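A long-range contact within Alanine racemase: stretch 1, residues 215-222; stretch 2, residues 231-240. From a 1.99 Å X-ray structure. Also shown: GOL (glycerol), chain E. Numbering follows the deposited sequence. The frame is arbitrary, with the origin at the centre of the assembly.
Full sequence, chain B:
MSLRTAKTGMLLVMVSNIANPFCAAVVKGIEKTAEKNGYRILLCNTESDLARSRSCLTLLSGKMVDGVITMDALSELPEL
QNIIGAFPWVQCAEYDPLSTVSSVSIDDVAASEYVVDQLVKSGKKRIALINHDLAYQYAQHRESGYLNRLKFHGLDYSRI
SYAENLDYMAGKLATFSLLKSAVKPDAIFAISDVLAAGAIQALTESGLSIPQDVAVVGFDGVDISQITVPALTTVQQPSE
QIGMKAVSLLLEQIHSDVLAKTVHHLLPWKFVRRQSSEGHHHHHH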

ATOM      1  N   ALA B 215     -24.343   9.596  -4.530  1.00 14.67           N
ATOM      2  CA  ALA B 215     -23.221   9.518  -5.442  1.00 12.05           C
ATOM      3  C   ALA B 215     -21.956   9.495  -4.565  1.00 12.16           C
ATOM      4  O   ALA B 215     -21.967  10.070  -3.476  1.00 12.66           O
ATOM      5  CB  ALA B 215     -23.217  10.743  -6.265  1.00 12.00           C
ATOM      6  N   VAL B 216     -20.873   8.865  -5.024  1.00 11.51           N
ATOM      7  CA  VAL B 216     -19.561   8.870  -4.338  1.00 11.12           C
ATOM      8  C   VAL B 216     -18.470   9.272  -5.319  1.00 11.54           C
ATOM      9  O   VAL B 216     -18.448   8.779  -6.448  1.00 12.54           O
ATOM     10  CB  VAL B 216     -19.214   7.485  -3.697  1.00 12.51           C
ATOM     11  CG1 VAL B 216     -17.886   7.554  -2.897  1.00 10.15           C
ATOM     12  CG2 VAL B 216     -20.349   6.965  -2.786  1.00 12.47           C
ATOM     13  N   VAL B 217     -17.569  10.157  -4.896  1.00 12.01           N
ATOM     14  CA  VAL B 217     -16.383  10.535  -5.647  1.00 11.83           C
ATOM     15  C   VAL B 217     -15.184  10.409  -4.707  1.00 12.47           C
ATOM     16  O   VAL B 217     -15.252  10.764  -3.510  1.00 13.71           O
ATOM     17  CB  VAL B 217     -16.488  11.981  -6.254  1.00 12.08           C
ATOM     18  CG1 VAL B 217     -15.141  12.442  -6.924  1.00 13.10           C
ATOM     19  CG2 VAL B 217     -17.659  12.047  -7.219  1.00 10.19           C
ATOM     20  N   GLY B 218     -14.112   9.825  -5.224  1.00 12.48           N
ATOM     21  CA  GLY B 218     -12.857   9.729  -4.453  1.00 13.35           C
ATOM     22  C   GLY B 218     -11.725  10.651  -4.910  1.00 13.68           C
ATOM     23  O   GLY B 218     -11.951  11.722  -5.470  1.00 14.56           O
ATOM     24  N   PHE B 219     -10.484  10.274  -4.613  1.00 15.00           N
ATOM     25  CA  PHE B 219      -9.332  11.104  -4.983  1.00 15.24           C
ATOM     26  C   PHE B 219      -8.074  10.252  -5.125  1.00 14.74           C
ATOM     27  O   PHE B 219      -7.803   9.409  -4.284  1.00 15.93           O
ATOM     28  CB  PHE B 219      -9.143  12.233  -3.978  1.00 15.25           C
ATOM     29  CG  PHE B 219      -8.662  13.533  -4.580  1.00 15.04           C
ATOM     30  CD1 PHE B 219      -7.349  13.665  -5.009  1.00 12.95           C
ATOM     31  CD2 PHE B 219      -9.509  14.620  -4.692  1.00 13.75           C
ATOM     32  CE1 PHE B 219      -6.882  14.867  -5.572  1.00 13.18           C
ATOM     33  CE2 PHE B 219      -9.058  15.861  -5.266  1.00 16.03           C
ATOM     34  CZ  PHE B 219      -7.705  15.961  -5.704  1.00 15.57           C
ATOM     35  N   ASP B 220      -7.388  10.411  -6.246  1.00 15.28           N
ATOM     36  CA  ASP B 220      -6.037   9.857  -6.503  1.00 15.13           C
ATOM     37  C   ASP B 220      -5.958   8.919  -7.688  1.00 14.29           C
ATOM     38  O   ASP B 220      -4.971   8.892  -8.382  1.00 12.82           O
ATOM     39  CB  ASP B 220      -5.409   9.166  -5.292  1.00 14.75           C
ATOM     40  CG  ASP B 220      -4.929  10.149  -4.220  1.00 13.86           C
ATOM     41  OD1 ASP B 220      -4.924  11.362  -4.414  1.00 16.46           O
ATOM     42  OD2 ASP B 220      -4.533   9.680  -3.173  1.00 12.79           O
ATOM     43  N   GLY B 221      -6.974   8.088  -7.860  1.00 14.89           N
ATOM     44  CA  GLY B 221      -7.022   7.190  -9.022  1.00 13.80           C
ATOM     45  C   GLY B 221      -6.128   5.992  -8.777  1.00 15.98           C
ATOM     46  O   GLY B 221      -5.384   5.627  -9.644  1.00 16.18           O
ATOM     47  N   VAL B 222      -6.155   5.420  -7.557  1.00 15.54           N
ATOM     48  CA  VAL B 222      -5.378   4.206  -7.213  1.00 12.86           C
ATOM     49  C   VAL B 222      -6.207   2.949  -7.553  1.00 13.21           C
ATOM     50  O   VAL B 222      -7.366   3.086  -7.943  1.00 11.90           O
ATOM     51  CB  VAL B 222      -4.838   4.235  -5.770  1.00 12.00           C
ATOM     52  CG1 VAL B 222      -3.754   5.298  -5.639  1.00 10.36           C
ATOM     53  CG2 VAL B 222      -6.011   4.524  -4.710  1.00 11.05           C
TER
HETATM   54  C1  GOL E 303      -1.891  13.714  -1.945  1.00 16.59           C
HETATM   55  O1  GOL E 303      -2.017  14.422  -3.163  1.00 16.03           O
HETATM   56  C2  GOL E 303      -2.783  12.476  -2.057  1.00 16.02           C
HETATM   57  O2  GOL E 303      -4.080  12.918  -2.413  1.00 15.21           O
HETATM   58  C3  GOL E 303      -2.744  11.615  -0.792  1.00 17.18           C
HETATM   59  O3  GOL E 303      -3.650  10.527  -0.930  1.00 18.88           O
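Stretch 2, residues 231-240: ALTTVQQPSE

Stretch 2 runs alongside stretch 1 in the same direction, held by backbone hydrogen bonds, two glutamine side chains and an apolar contact on the Phe219 ring. The register is steady at first. Gly218 CA lies 4.4 Å from Thr234 CA, and Phe219 CA lies 4.6 Å from Val235 CA. It then slips by one residue, so that Gly221 CA is 4.2 Å from Gln236 CA.

Thr234 to Gln236 are extended as a strand. Gln237 and Pro238 follow, with Pro238 at the N-cap position, and a helix begins at Ser239. Stretch 1 is a strand at Ala215 to Val217; by Asp220 and Gly221 phi is positive.

Gly218 N donates to Thr233 O at 2.8 Å, almost straight. Asp220 N donates to Val235 O at 2.6 Å, and Gln237 N returns a bond to Asp220 O at 3.1 Å. These last two bonds bridge the backbones of Asp220 and Gln236.

Early in the contact, Leu232 CD1 packs on Val216 CG1 at 3.8 Å. Further along, Val235 points toward stretch 1 and covers one face of the Phe219 ring. Its CB stands 3.8 Å from the ring centroid, nearly on the ring normal. Gln237 NE2 reaches the ring edge, 3.9 Å from Phe219 CE1.

The same Gln237 NE2 donates to Asp220 OD1 at 2.9 Å and to glycerol O1 at 2.9 Å. The glycerol also binds Asp220, through O2 to OD1 at 2.7 Å and O3 to OD2 at 2.6 Å. Gln236 begins pointing away, but its side chain folds back, and NE2 donates to Gly221 O at 3.1 Å. An ideal CB on Gly221 would lie 2.4 Å from Gln236 CD, a clash. Water 1 links Asp220 O, at 2.5 Å from the water O, with Ser239 OG, at 2.8 Å.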

ATOM      1  N   ALA B 231     -17.761   0.850  -9.670  1.00 16.15           N
ATOM      2  CA  ALA B 231     -16.420   1.445  -9.837  1.00 16.08           C
ATOM      3  C   ALA B 231     -16.504   2.914  -9.466  1.00 15.48           C
ATOM      4  O   ALA B 231     -17.525   3.531  -9.681  1.00 14.06           O
ATOM      5  CB  ALA B 231     -15.944   1.304 -11.233  1.00 16.29           C
ATOM      6  N   LEU B 232     -15.369   3.453  -8.994  1.00 14.71           N
ATOM      7  CA  LEU B 232     -15.315   4.711  -8.288  1.00 15.12           C
ATOM      8  C   LEU B 232     -14.863   5.873  -9.153  1.00 16.18           C
ATOM      9  O   LEU B 232     -13.755   5.846  -9.667  1.00 15.38           O
ATOM     10  CB  LEU B 232     -14.399   4.539  -7.025  1.00 14.46           C
ATOM     11  CG  LEU B 232     -14.221   5.846  -6.312  1.00 15.01           C
ATOM     12  CD1 LEU B 232     -15.595   6.199  -5.669  1.00 13.81           C
ATOM     13  CD2 LEU B 232     -13.059   5.669  -5.304  1.00 17.49           C
ATOM     14  N   THR B 233     -15.767   6.842  -9.392  1.00 14.65           N
ATOM     15  CA  THR B 233     -15.379   8.129  -9.894  1.00 14.79           C
ATOM     16  C   THR B 233     -14.345   8.766  -8.986  1.00 14.29           C
ATOM     17  O   THR B 233     -14.427   8.731  -7.752  1.00 15.60           O
ATOM     18  CB  THR B 233     -16.564   9.042 -10.043  1.00 14.65           C
ATOM     19  OG1 THR B 233     -17.479   8.442 -10.947  1.00 12.63           O
ATOM     20  CG2 THR B 233     -16.162  10.471 -10.576  1.00 12.69           C
ATOM     21  N   THR B 234     -13.354   9.361  -9.592  1.00 14.77           N
ATOM     22  CA  THR B 234     -12.246   9.856  -8.813  1.00 14.64           C
ATOM     23  C   THR B 234     -11.523  10.957  -9.544  1.00 15.83           C
ATOM     24  O   THR B 234     -11.748  11.201 -10.753  1.00 15.65           O
ATOM     25  CB  THR B 234     -11.293   8.689  -8.460  1.00 14.91           C
ATOM     26  OG1 THR B 234     -10.290   9.142  -7.540  1.00 14.05           O
ATOM     27  CG2 THR B 234     -10.638   8.060  -9.742  1.00 12.61           C
ATOM     28  N   VAL B 235     -10.674  11.653  -8.791  1.00 15.48           N
ATOM     29  CA  VAL B 235      -9.690  12.539  -9.389  1.00 14.18           C
ATOM     30  C   VAL B 235      -8.365  11.792  -9.575  1.00 14.60           C
ATOM     31  O   VAL B 235      -7.669  11.526  -8.602  1.00 16.28           O
ATOM     32  CB  VAL B 235      -9.484  13.841  -8.559  1.00 14.50           C
ATOM     33  CG1 VAL B 235      -8.515  14.733  -9.229  1.00  9.68           C
ATOM     34  CG2 VAL B 235     -10.788  14.550  -8.361  1.00 12.42           C
ATOM     35  N   GLN B 236      -8.045  11.465 -10.826  1.00 14.31           N
ATOM     36  CA  GLN B 236      -6.810  10.739 -11.172  1.00 14.67           C
ATOM     37  C   GLN B 236      -5.612  11.656 -11.162  1.00 13.94           C
ATOM     38  O   GLN B 236      -5.621  12.694 -11.859  1.00 14.19           O
ATOM     39  CB  GLN B 236      -6.941  10.168 -12.576  1.00 15.63           C
ATOM     40  CG  GLN B 236      -5.712   9.440 -13.064  1.00 18.92           C
ATOM     41  CD  GLN B 236      -5.656   8.103 -12.446  1.00 25.61           C
ATOM     42  OE1 GLN B 236      -6.594   7.321 -12.602  1.00 31.60           O
ATOM     43  NE2 GLN B 236      -4.575   7.815 -11.698  1.00 26.38           N
ATOM     44  N   GLN B 237      -4.645  11.370 -10.278  1.00 14.07           N
ATOM     45  CA  GLN B 237      -3.325  12.068 -10.290  1.00 14.75           C
ATOM     46  C   GLN B 237      -2.307  11.295 -11.145  1.00 14.76           C
ATOM     47  O   GLN B 237      -2.347  10.059 -11.188  1.00 12.32           O
ATOM     48  CB  GLN B 237      -2.740  12.144  -8.905  1.00 14.64           C
ATOM     49  CG  GLN B 237      -3.603  12.969  -7.948  1.00 14.13           C
ATOM     50  CD  GLN B 237      -2.772  13.555  -6.857  1.00 17.91           C
ATOM     51  OE1 GLN B 237      -1.708  14.122  -7.132  1.00 14.33           O
ATOM     52  NE2 GLN B 237      -3.255  13.459  -5.589  1.00 17.56           N
ATOM     53  N   PRO B 238      -1.394  12.010 -11.785  1.00 14.40           N
ATOM     54  CA  PRO B 238      -0.354  11.265 -12.485  1.00 14.51           C
ATOM     55  C   PRO B 238       0.756  10.835 -11.500  1.00 15.36           C
ATOM     56  O   PRO B 238       1.885  11.392 -11.537  1.00 16.52           O
ATOM     57  CB  PRO B 238       0.169  12.293 -13.516  1.00 13.52           C
ATOM     58  CG  PRO B 238      -0.038  13.606 -12.867  1.00 14.49           C
ATOM     59  CD  PRO B 238      -1.283  13.478 -11.998  1.00 13.23           C
ATOM     60  N   SER B 239       0.459   9.846 -10.662  1.00 14.13           N
ATOM     61  CA  SER B 239       1.261   9.610  -9.456  1.00 14.25           C
ATOM     62  C   SER B 239       2.706   9.221  -9.736  1.00 14.67           C
ATOM     63  O   SER B 239       3.625   9.786  -9.142  1.00 15.89           O
ATOM     64  CB  SER B 239       0.565   8.622  -8.541  1.00 14.63           C
ATOM     65  OG  SER B 239      -0.656   9.214  -8.075  1.00 17.75           O
ATOM     66  N   GLU B 240       2.904   8.244 -10.612  1.00 14.68           N
ATOM     67  CA  GLU B 240       4.236   7.917 -11.076  1.00 17.54           C
ATOM     68  C   GLU B 240       5.026   9.084 -11.679  1.00 17.23           C
ATOM     69  O   GLU B 240       6.203   9.237 -11.363  1.00 17.56           O
ATOM     70  CB  GLU B 240       4.192   6.752 -12.043  1.00 16.12           C
ATOM     71  CG  GLU B 240       5.485   6.014 -12.138  1.00 23.40           C
ATOM     72  CD  GLU B 240       5.330   4.673 -12.878  1.00 30.19           C
ATOM     73  OE1 GLU B 240       4.534   3.819 -12.437  1.00 30.91           O
ATOM     74  OE2 GLU B 240       5.973   4.491 -13.930  1.00 37.22           O
TER
HETATM   75  O   HOH W   1      -2.844   7.495  -8.298  1.00 26.87           O